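Local atomic coordinates of citrate synthase (Thermotoga maritima, PDB entry 2P2W), a protein that probably catalyses the condensation of oxaloacetate with acetyl-CoA and water to give citrate and CoA, a step of the tricarboxylic acid cycle. Residues Y70-A75 against L126-R131. Residues are numbered along the deposited sequence; the frame is centred on the assembly and turned at random.
Sequences YRELPA and LAYYYR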
loop_
_atom_site.group_PDB
_atom_site.type_symbol
_atom_site.label_atom_id
_atom_site.label_comp_id
_atom_site.label_asym_id
_atom_site.label_seq_id
_atom_site.Cartn_x
_atom_site.Cartn_y
_atom_site.Cartn_z
ATOM N N TYR A 70 -20.809 6.869 13.505
ATOM C CA TYR A 70 -19.988 6.829 12.289
ATOM C C TYR A 70 -20.039 5.506 11.515
ATOM O O TYR A 70 -19.215 5.276 10.624
ATOM C CB TYR A 70 -18.518 7.097 12.626
ATOM C CG TYR A 70 -18.173 8.510 13.033
ATOM C CD1 TYR A 70 -18.817 9.604 12.455
ATOM C CD2 TYR A 70 -17.140 8.755 13.939
ATOM C CE1 TYR A 70 -18.435 10.910 12.768
ATOM C CE2 TYR A 70 -16.749 10.051 14.257
ATOM C CZ TYR A 70 -17.399 11.124 13.668
ATOM O OH TYR A 70 -17.009 12.409 13.972
ATOM N N ARG A 71 -21.004 4.650 11.833
ATOM C CA ARG A 71 -21.109 3.342 11.182
ATOM C C ARG A 71 -21.765 3.277 9.806
ATOM O O ARG A 71 -21.755 2.222 9.167
ATOM C CB ARG A 71 -21.846 2.378 12.111
ATOM C CG ARG A 71 -21.165 2.185 13.446
ATOM C CD ARG A 71 -22.021 1.356 14.384
ATOM N NE ARG A 71 -21.395 1.237 15.696
ATOM C CZ ARG A 71 -22.008 0.772 16.777
ATOM N NH1 ARG A 71 -23.273 0.379 16.702
ATOM N NH2 ARG A 71 -21.357 0.709 17.933
ATOM N N GLU A 72 -22.327 4.385 9.338
ATOM C CA GLU A 72 -23.018 4.376 8.052
ATOM C C GLU A 72 -22.140 4.533 6.815
ATOM O O GLU A 72 -21.126 5.231 6.836
ATOM C CB GLU A 72 -24.089 5.475 8.017
ATOM C CG GLU A 72 -25.169 5.365 9.080
ATOM C CD GLU A 72 -25.945 4.064 8.996
ATOM O OE1 GLU A 72 -26.200 3.593 7.869
ATOM O OE2 GLU A 72 -26.302 3.515 10.057
ATOM N N LEU A 73 -22.555 3.872 5.736
ATOM C CA LEU A 73 -21.872 3.977 4.454
ATOM C C LEU A 73 -22.685 4.986 3.650
ATOM O O LEU A 73 -23.916 4.997 3.732
ATOM C CB LEU A 73 -21.867 2.633 3.718
ATOM C CG LEU A 73 -20.734 1.659 4.044
ATOM C CD1 LEU A 73 -20.887 0.400 3.201
ATOM C CD2 LEU A 73 -19.392 2.321 3.766
ATOM N N PRO A 74 -22.013 5.863 2.887
ATOM C CA PRO A 74 -22.727 6.858 2.082
ATOM C C PRO A 74 -23.692 6.160 1.126
ATOM O O PRO A 74 -23.458 5.019 0.725
ATOM C CB PRO A 74 -21.602 7.579 1.349
ATOM C CG PRO A 74 -20.477 7.521 2.340
ATOM C CD PRO A 74 -20.557 6.087 2.828
ATOM N N ALA A 75 -24.774 6.841 0.765
ATOM C CA ALA A 75 -25.768 6.267 -0.135
ATOM C C ALA A 75 -25.158 5.794 -1.453
ATOM O O ALA A 75 -25.578 4.779 -2.009
ATOM C CB ALA A 75 -26.869 7.282 -0.410
ATOM N N LEU A 126 -17.883 -4.938 5.857
ATOM C CA LEU A 126 -17.814 -6.396 5.866
ATOM C C LEU A 126 -19.182 -7.056 5.989
ATOM O O LEU A 126 -19.498 -7.978 5.240
ATOM C CB LEU A 126 -16.917 -6.880 7.009
ATOM C CG LEU A 126 -15.473 -6.370 7.020
ATOM C CD1 LEU A 126 -14.703 -7.043 8.149
ATOM C CD2 LEU A 126 -14.812 -6.662 5.678
ATOM N N ALA A 127 -19.990 -6.592 6.939
ATOM C CA ALA A 127 -21.310 -7.173 7.145
ATOM C C ALA A 127 -22.206 -6.991 5.922
ATOM O O ALA A 127 -22.866 -7.935 5.484
ATOM C CB ALA A 127 -21.962 -6.562 8.380
ATOM N N TYR A 128 -22.223 -5.782 5.366
ATOM C CA TYR A 128 -23.039 -5.507 4.188
ATOM C C TYR A 128 -22.662 -6.392 3.009
ATOM O O TYR A 128 -23.537 -6.908 2.312
ATOM C CB TYR A 128 -22.896 -4.046 3.761
ATOM C CG TYR A 128 -23.771 -3.059 4.510
ATOM C CD1 TYR A 128 -24.442 -3.418 5.680
ATOM C CD2 TYR A 128 -23.908 -1.752 4.050
ATOM C CE1 TYR A 128 -25.230 -2.488 6.375
ATOM C CE2 TYR A 128 -24.684 -0.821 4.730
ATOM C CZ TYR A 128 -25.341 -1.192 5.889
ATOM O OH TYR A 128 -26.095 -0.256 6.556
ATOM N N TYR A 129 -21.363 -6.556 2.771
ATOM C CA TYR A 129 -20.934 -7.377 1.647
ATOM C C TYR A 129 -21.281 -8.841 1.893
ATOM O O TYR A 129 -21.624 -9.570 0.966
ATOM C CB TYR A 129 -19.432 -7.224 1.390
ATOM C CG TYR A 129 -18.990 -7.942 0.136
ATOM C CD1 TYR A 129 -19.173 -7.361 -1.123
ATOM C CD2 TYR A 129 -18.478 -9.233 0.197
ATOM C CE1 TYR A 129 -18.861 -8.061 -2.292
ATOM C CE2 TYR A 129 -18.160 -9.938 -0.963
ATOM C CZ TYR A 129 -18.356 -9.350 -2.201
ATOM O OH TYR A 129 -18.047 -10.058 -3.341
ATOM N N TYR A 130 -21.195 -9.258 3.148
ATOM C CA TYR A 130 -21.526 -10.625 3.517
ATOM C C TYR A 130 -22.994 -10.909 3.190
ATOM O O TYR A 130 -23.311 -11.887 2.504
ATOM C CB TYR A 130 -21.279 -10.828 5.009
ATOM C CG TYR A 130 -21.647 -12.200 5.516
ATOM C CD1 TYR A 130 -20.944 -13.330 5.100
ATOM C CD2 TYR A 130 -22.692 -12.368 6.425
ATOM C CE1 TYR A 130 -21.271 -14.597 5.581
ATOM C CE2 TYR A 130 -23.025 -13.628 6.912
ATOM C CZ TYR A 130 -22.311 -14.737 6.487
ATOM O OH TYR A 130 -22.640 -15.983 6.965
ATOM N N ARG A 131 -23.883 -10.046 3.683
ATOM C CA ARG A 131 -25.319 -10.193 3.452
ATOM C C ARG A 131 -25.623 -10.145 1.958
ATOM O O ARG A 131 -26.367 -10.977 1.434
ATOM C CB ARG A 131 -26.089 -9.075 4.160
ATOM C CG ARG A 131 -25.834 -8.987 5.656
ATOM C CD ARG A 131 -26.452 -10.158 6.414
ATOM N NE ARG A 131 -27.912 -10.132 6.373
ATOM C CZ ARG A 131 -28.691 -10.953 7.073
ATOM N NH1 ARG A 131 -28.149 -11.865 7.871
ATOM N NH2 ARG A 131 -30.011 -10.867 6.974
HETATM O O HOH W 1 -24.955 2.249 6.095
#
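With CG beside the backbone N and anti to the carbonyl carbon (chi1 -83°), Tyr128 reaches from its helix to the loop carrying Glu72 and Leu73. Glu72 starts out away from the helix, but its chain bends at chi2 (-60°) and brings the carboxylate back towards the tyrosine hydroxyl; the carboxylate and ring planes stand 56° apart. Leu73 and Tyr128 run past each other in opposite directions: methyl CD1 of Leu73 lies 3.8 Å from CD2 of Tyr128, oblique to the ring. At the far end of the ring the link is through water. One molecule is hydrogen-bonded to Tyr128 OH at 2.8 Å. It donates to Glu72 OE1 at 2.6 Å and accepts from the backbone N of Leu73 at 2.9 Å. Glu72 OE1 and Tyr128 OH, 4.1 Å apart, are thus joined through the water and not directly. In this largely helical citrate synthase fold, the contact ties the loop between helices 57-69 and 75-81 to the long helix 110-133, away from the predicted active-site residues His250 and Asp300. One and two turns earlier on that helix, Ile125 and Val121 also touch Leu73, and Thr124 OG1 is hydrogen-bonded to Arg71 O. Pro141 touches both Glu72 and Tyr128.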